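Local coordinates for haloacid dehalogenase-like hydrolase (Bacteroides thetaiotaomicron, PDB 1YMQ), which probably hydrolyses sugar phosphates as a magnesium-dependent phosphatase of the haloacid dehalogenase family, at residues Phe7-Thr12 with Ile50-Glu55; Val102-Val107 with Met150-Thr155. All blocks are in the same frame, centred on the assembly; numbering follows the deposited sequence.

How the contacts relate
Both contacts are buried, but they lie in different parts of the chain, with centres about 21 Å apart and nearest atoms about 10 Å apart. Contact 1 joins the loop that follows strand 4-7, inside the large mixed sheet, to the chain leading into helix 54-58; it is loop against loop, beside magnesium and sulfate. Contact 2 pairs strands 104-107 and 149-152 of a separate three-stranded antiparallel sheet. The two share no element. In contact 1 a few apolar side chains and one weak bond meet next to charged groups, whereas contact 2 buries far more surface, 461 against 184 Å², through straight backbone hydrogen bonds and mainly apolar side chains.

Contact 1: Phe7-Thr12 with Ile50-Glu55; sequences FDIDGT and INNLSE. With MG (magnesium ion), chain B; SO4 (sulfate ion), chain D.
I9 reaches from the loop 7-12 into the side chains of I50, N52 and L53. Its CB lies beside the sulfate, 3.4 Å from sulfate O1, and two branches diverge from it. CG2, anti to the backbone N, comes against the amide of N52, with N52 ND2 at 3.5 Å. CG1, beside the backbone N (chi1 -64°), passes L53 CD1 on the way to the tip. There CD1 touches L53 CD1 at 3.6 Å and, more loosely, I50 CG2. Cut back to an alanine here, the side chain is likely to leave a gap in front of I50 and L53 and the N52 amide without its apolar neighbour.

The loop carries the DxDx(T/V) signature of the haloacid dehalogenase family, at the C-terminal end of strand 4-7. D8 OD1 binds magnesium at 2.2 Å, and the carbonyl O of D10, sulfate O2, two waters and D211 complete its shell. T12 OG1 donates to the same D8 OD1, on its anti side and slightly out of the carboxylate plane. The backbone N atoms of I9 and D10 both donate to sulfate O1, the first at 3.1 Å; this may be how the loop would hold a substrate phosphate.

The carboxylate end of D10 comes within bonding range of N52. N52 ND2 gives D10 OD1 a weak bond of 3.3 Å, bent to 128° at the hydrogen, with the amide and carboxylate planes 41° apart. The stronger partner of D10 is R45, which forms a salt bridge with OD2, while the buried N52 OD1 has no polar partner.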
loop_
_atom_site.group_PDB
_atom_site.type_symbol
_atom_site.label_atom_id
_atom_site.label_comp_id
_atom_site.label_asym_id
_atom_site.label_seq_id
_atom_site.Cartn_x
_atom_site.Cartn_y
_atom_site.Cartn_z
ATOM N N PHE A 7 -3.819 3.317 8.050
ATOM C CA PHE A 7 -4.785 2.523 7.299
ATOM C C PHE A 7 -4.350 2.183 5.896
ATOM O O PHE A 7 -4.023 3.063 5.096
ATOM C CB PHE A 7 -6.127 3.296 7.142
ATOM C CG PHE A 7 -6.780 3.636 8.418
ATOM C CD1 PHE A 7 -6.590 4.874 9.016
ATOM C CD2 PHE A 7 -7.654 2.705 9.033
ATOM C CE1 PHE A 7 -7.252 5.200 10.233
ATOM C CE2 PHE A 7 -8.319 2.998 10.223
ATOM C CZ PHE A 7 -8.131 4.228 10.837
ATOM N N ASP A 8 -4.434 0.906 5.584
ATOM C CA ASP A 8 -4.233 0.452 4.214
ATOM C C ASP A 8 -5.519 0.932 3.488
ATOM O O ASP A 8 -6.561 1.167 4.121
ATOM C CB ASP A 8 -4.194 -1.075 4.210
ATOM C CG ASP A 8 -4.303 -1.621 2.851
ATOM O OD1 ASP A 8 -5.118 -2.540 2.689
ATOM O OD2 ASP A 8 -3.580 -1.090 1.959
ATOM N N ILE A 9 -5.481 1.061 2.170
ATOM C CA ILE A 9 -6.689 1.528 1.473
ATOM C C ILE A 9 -7.605 0.385 1.038
ATOM O O ILE A 9 -8.672 0.170 1.625
ATOM C CB ILE A 9 -6.327 2.343 0.187
ATOM C CG1 ILE A 9 -5.578 3.616 0.585
ATOM C CG2 ILE A 9 -7.637 2.742 -0.601
ATOM C CD1 ILE A 9 -5.032 4.492 -0.633
ATOM N N ASP A 10 -7.165 -0.354 0.031
ATOM C CA ASP A 10 -7.975 -1.399 -0.579
ATOM C C ASP A 10 -8.254 -2.616 0.294
ATOM O O ASP A 10 -7.366 -3.372 0.612
ATOM C CB ASP A 10 -7.357 -1.814 -1.926
ATOM C CG ASP A 10 -7.171 -0.629 -2.846
ATOM O OD1 ASP A 10 -8.185 -0.029 -3.266
ATOM O OD2 ASP A 10 -6.009 -0.266 -3.123
ATOM N N GLY A 11 -9.532 -2.803 0.639
ATOM C CA GLY A 11 -9.892 -3.910 1.504
ATOM C C GLY A 11 -9.854 -3.506 2.997
ATOM O O GLY A 11 -10.224 -4.295 3.846
ATOM N N THR A 12 -9.428 -2.272 3.314
ATOM C CA THR A 12 -9.356 -1.842 4.715
ATOM C C THR A 12 -10.246 -0.598 4.904
ATOM O O THR A 12 -11.154 -0.604 5.726
ATOM C CB THR A 12 -7.892 -1.615 5.092
ATOM O OG1 THR A 12 -7.198 -2.868 4.973
ATOM C CG2 THR A 12 -7.769 -1.080 6.530
ATOM N N ILE A 50 -3.964 7.062 -6.443
ATOM C CA ILE A 50 -4.861 7.087 -5.281
ATOM C C ILE A 50 -6.042 7.956 -5.708
ATOM O O ILE A 50 -6.032 9.206 -5.542
ATOM C CB ILE A 50 -4.172 7.700 -4.043
ATOM C CG1 ILE A 50 -2.987 6.766 -3.664
ATOM C CG2 ILE A 50 -5.219 7.849 -2.894
ATOM C CD1 ILE A 50 -2.118 7.144 -2.412
ATOM N N ASN A 51 -7.055 7.286 -6.234
ATOM C CA ASN A 51 -8.227 7.957 -6.776
ATOM C C ASN A 51 -9.519 7.589 -6.056
ATOM O O ASN A 51 -10.599 7.936 -6.521
ATOM C CB ASN A 51 -8.360 7.599 -8.278
ATOM C CG ASN A 51 -8.778 6.142 -8.523
ATOM O OD1 ASN A 51 -8.710 5.283 -7.641
ATOM N ND2 ASN A 51 -9.200 5.861 -9.747
ATOM N N ASN A 52 -9.418 6.898 -4.927
ATOM C CA ASN A 52 -10.621 6.479 -4.240
ATOM C C ASN A 52 -10.779 6.987 -2.825
ATOM O O ASN A 52 -11.560 6.440 -2.058
ATOM C CB ASN A 52 -10.686 4.959 -4.244
ATOM C CG ASN A 52 -9.427 4.307 -3.669
ATOM O OD1 ASN A 52 -8.467 4.984 -3.297
ATOM N ND2 ASN A 52 -9.436 2.992 -3.608
ATOM N N LEU A 53 -10.042 8.029 -2.471
ATOM C CA LEU A 53 -10.106 8.592 -1.123
ATOM C C LEU A 53 -10.724 9.987 -1.049
ATOM O O LEU A 53 -10.644 10.655 -0.006
ATOM C CB LEU A 53 -8.666 8.645 -0.524
ATOM C CG LEU A 53 -7.977 7.294 -0.240
ATOM C CD1 LEU A 53 -6.548 7.573 0.441
ATOM C CD2 LEU A 53 -8.883 6.444 0.677
ATOM N N SER A 54 -11.377 10.443 -2.117
ATOM C CA SER A 54 -11.889 11.823 -2.099
ATOM C C SER A 54 -12.774 12.149 -0.902
ATOM O O SER A 54 -12.807 13.277 -0.429
ATOM C CB SER A 54 -12.629 12.136 -3.406
ATOM O OG SER A 54 -13.881 11.478 -3.386
ATOM N N GLU A 55 -13.484 11.169 -0.387
ATOM C CA GLU A 55 -14.313 11.467 0.780
ATOM C C GLU A 55 -13.469 11.831 2.001
ATOM O O GLU A 55 -13.797 12.776 2.711
ATOM C CB GLU A 55 -15.206 10.290 1.102
ATOM C CG GLU A 55 -16.152 10.011 0.003
ATOM C CD GLU A 55 -16.796 8.688 0.178
ATOM O OE1 GLU A 55 -18.010 8.656 0.441
ATOM O OE2 GLU A 55 -16.092 7.668 0.075
HETATM MG MG MG B . -5.210 -3.965 1.036
HETATM S S SO4 D . -3.371 -1.309 -0.832
HETATM O O1 SO4 D . -3.899 -0.042 -0.276
HETATM O O2 SO4 D . -4.307 -2.440 -0.440
HETATM O O3 SO4 D . -3.344 -1.159 -2.337
HETATM O O4 SO4 D . -1.984 -1.679 -0.371
HETATM O O HOH W 1 -5.803 -5.923 -0.128
HETATM O O HOH W 2 -3.082 -4.777 1.490
#

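Contact 2: Val102-Val107 with Met150-Thr155; sequences VPCIFV and MTPFIT
Two strands of a three-stranded antiparallel sheet meet here: 104-107, its central strand, and 149-152, the outer strand of the three on this side, though M150 also bonds through its backbone to V181; 112-115 lies on the far side of 104-107. I105 and T151 form the hydrogen-bonded pair, flanked by the non-hydrogen-bonded pairs C104-P152 and F106-M150. T151 N donates to I105 O at 2.7 Å, and I105 N returns a bond to T151 O. Past the regular pairing, F153 N donates to P103 O at 3.0 Å, nearly linear (179°). F153 is the centre of an inverse gamma turn.

On one face, C104, F106, M150 and P152 lie together. C104 SG, carried anti to its own backbone N (chi1 -175°), rests against the proline, 3.6 Å from P152 CA. M150 runs extended beyond CG and crosses F106, bringing SD to 3.9 Å from F106 CE2 in an oblique Met-aromatic contact. Helix 87-100 packs on this face, with M93 against M150 and C97 against C104 and P152.

I105 and T151 lie on the other face, and the ring of F153, just past the end of the strand, comes up beside I105. I105 CD1 meets this ring at its edge and in its plane, 3.8 Å from F153 CE1. P103 crosses F153 at about a right angle, its CD 3.9 Å from F153 CB. Helix 119-128 adds F125 against I105 and V121 against F153 and P103.

P152 has no N-H, but in a non-hydrogen-bonded pair with C104 none is needed from it, so the proline fits the ladder without losing a bond to 104-107. T151 OG1 is hydrogen-bonded to D180. Across the two strands, hydrogen bonding is confined to the backbone, and the side chains, packed on helices 87-100 and 119-128, add apolar contacts.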
loop_
_atom_site.group_PDB
_atom_site.type_symbol
_atom_site.label_atom_id
_atom_site.label_comp_id
_atom_site.label_asym_id
_atom_site.label_seq_id
_atom_site.Cartn_x
_atom_site.Cartn_y
_atom_site.Cartn_z
ATOM N N VAL A 102 5.359 -11.120 -19.534
ATOM C CA VAL A 102 4.385 -10.580 -18.588
ATOM C C VAL A 102 4.512 -9.056 -18.410
ATOM O O VAL A 102 5.598 -8.464 -18.592
ATOM C CB VAL A 102 4.488 -11.273 -17.194
ATOM C CG1 VAL A 102 4.195 -12.785 -17.330
ATOM C CG2 VAL A 102 5.838 -11.029 -16.599
ATOM N N PRO A 103 3.399 -8.391 -18.074
ATOM C CA PRO A 103 3.418 -6.937 -17.884
ATOM C C PRO A 103 4.184 -6.562 -16.638
ATOM O O PRO A 103 4.410 -7.390 -15.754
ATOM C CB PRO A 103 1.949 -6.565 -17.694
ATOM C CG PRO A 103 1.193 -7.746 -18.257
ATOM C CD PRO A 103 2.038 -8.930 -17.895
ATOM N N CYS A 104 4.568 -5.301 -16.585
ATOM C CA CYS A 104 5.214 -4.774 -15.379
ATOM C C CYS A 104 5.099 -3.258 -15.370
ATOM O O CYS A 104 5.411 -2.592 -16.360
ATOM C CB CYS A 104 6.676 -5.249 -15.294
ATOM S SG CYS A 104 7.521 -4.735 -13.703
ATOM N N ILE A 105 4.622 -2.709 -14.239
ATOM C CA ILE A 105 4.520 -1.284 -14.074
ATOM C C ILE A 105 5.812 -0.788 -13.389
ATOM O O ILE A 105 6.365 -1.443 -12.489
ATOM C CB ILE A 105 3.249 -0.893 -13.211
ATOM C CG1 ILE A 105 1.994 -1.291 -14.012
ATOM C CG2 ILE A 105 3.220 0.615 -12.922
ATOM C CD1 ILE A 105 0.680 -1.170 -13.310
ATOM N N PHE A 106 6.288 0.361 -13.843
ATOM C CA PHE A 106 7.481 0.975 -13.263
ATOM C C PHE A 106 7.048 2.348 -12.813
ATOM O O PHE A 106 6.612 3.169 -13.617
ATOM C CB PHE A 106 8.618 1.076 -14.293
ATOM C CG PHE A 106 9.136 -0.245 -14.694
ATOM C CD1 PHE A 106 8.518 -0.971 -15.702
ATOM C CD2 PHE A 106 10.242 -0.792 -14.065
ATOM C CE1 PHE A 106 9.001 -2.213 -16.087
ATOM C CE2 PHE A 106 10.709 -2.015 -14.444
ATOM C CZ PHE A 106 10.075 -2.731 -15.478
ATOM N N VAL A 107 7.155 2.599 -11.517
ATOM C CA VAL A 107 6.750 3.880 -10.987
ATOM C C VAL A 107 7.946 4.748 -10.563
ATOM O O VAL A 107 8.804 4.324 -9.789
ATOM C CB VAL A 107 5.829 3.704 -9.719
ATOM C CG1 VAL A 107 5.142 5.012 -9.382
ATOM C CG2 VAL A 107 4.771 2.595 -9.973
ATOM N N MET A 150 8.279 -1.193 -8.597
ATOM C CA MET A 150 7.867 -1.855 -9.846
ATOM C C MET A 150 6.835 -2.893 -9.454
ATOM O O MET A 150 6.892 -3.528 -8.369
ATOM C CB MET A 150 9.057 -2.499 -10.608
ATOM C CG MET A 150 10.183 -2.945 -9.822
ATOM S SD MET A 150 11.618 -3.414 -10.930
ATOM C CE MET A 150 12.522 -4.368 -9.699
ATOM N N THR A 151 5.842 -3.029 -10.321
ATOM C CA THR A 151 4.758 -3.963 -10.051
ATOM C C THR A 151 4.593 -4.967 -11.192
ATOM O O THR A 151 3.811 -4.726 -12.171
ATOM C CB THR A 151 3.461 -3.171 -9.853
ATOM O OG1 THR A 151 3.589 -2.363 -8.683
ATOM C CG2 THR A 151 2.258 -4.119 -9.702
ATOM N N PRO A 152 5.337 -6.073 -11.125
ATOM C CA PRO A 152 5.267 -7.119 -12.144
ATOM C C PRO A 152 3.985 -7.927 -11.950
ATOM O O PRO A 152 3.576 -8.247 -10.795
ATOM C CB PRO A 152 6.498 -7.974 -11.836
ATOM C CG PRO A 152 6.617 -7.833 -10.342
ATOM C CD PRO A 152 6.430 -6.360 -10.172
ATOM N N PHE A 153 3.347 -8.260 -13.066
ATOM C CA PHE A 153 2.141 -9.045 -12.997
ATOM C C PHE A 153 2.561 -10.495 -13.083
ATOM O O PHE A 153 2.334 -11.153 -14.100
ATOM C CB PHE A 153 1.170 -8.632 -14.120
ATOM C CG PHE A 153 0.387 -7.389 -13.808
ATOM C CD1 PHE A 153 1.022 -6.150 -13.694
ATOM C CD2 PHE A 153 -0.982 -7.468 -13.534
ATOM C CE1 PHE A 153 0.306 -4.994 -13.314
ATOM C CE2 PHE A 153 -1.698 -6.343 -13.151
ATOM C CZ PHE A 153 -1.055 -5.093 -13.042
ATOM N N ILE A 154 3.201 -10.977 -12.014
ATOM C CA ILE A 154 3.667 -12.367 -11.915
ATOM C C ILE A 154 2.918 -13.118 -10.797
ATOM O O ILE A 154 2.509 -12.509 -9.819
ATOM C CB ILE A 154 5.160 -12.457 -11.538
ATOM C CG1 ILE A 154 5.424 -11.577 -10.300
ATOM C CG2 ILE A 154 6.029 -12.024 -12.692
ATOM C CD1 ILE A 154 6.887 -11.449 -9.904
ATOM N N THR A 155 2.767 -14.437 -10.950
ATOM C CA THR A 155 2.129 -15.276 -9.926
ATOM C C THR A 155 3.174 -15.544 -8.830
ATOM O O THR A 155 4.344 -15.229 -9.001
ATOM C CB THR A 155 1.724 -16.646 -10.501
ATOM O OG1 THR A 155 2.899 -17.412 -10.752
ATOM C CG2 THR A 155 1.003 -16.491 -11.822
#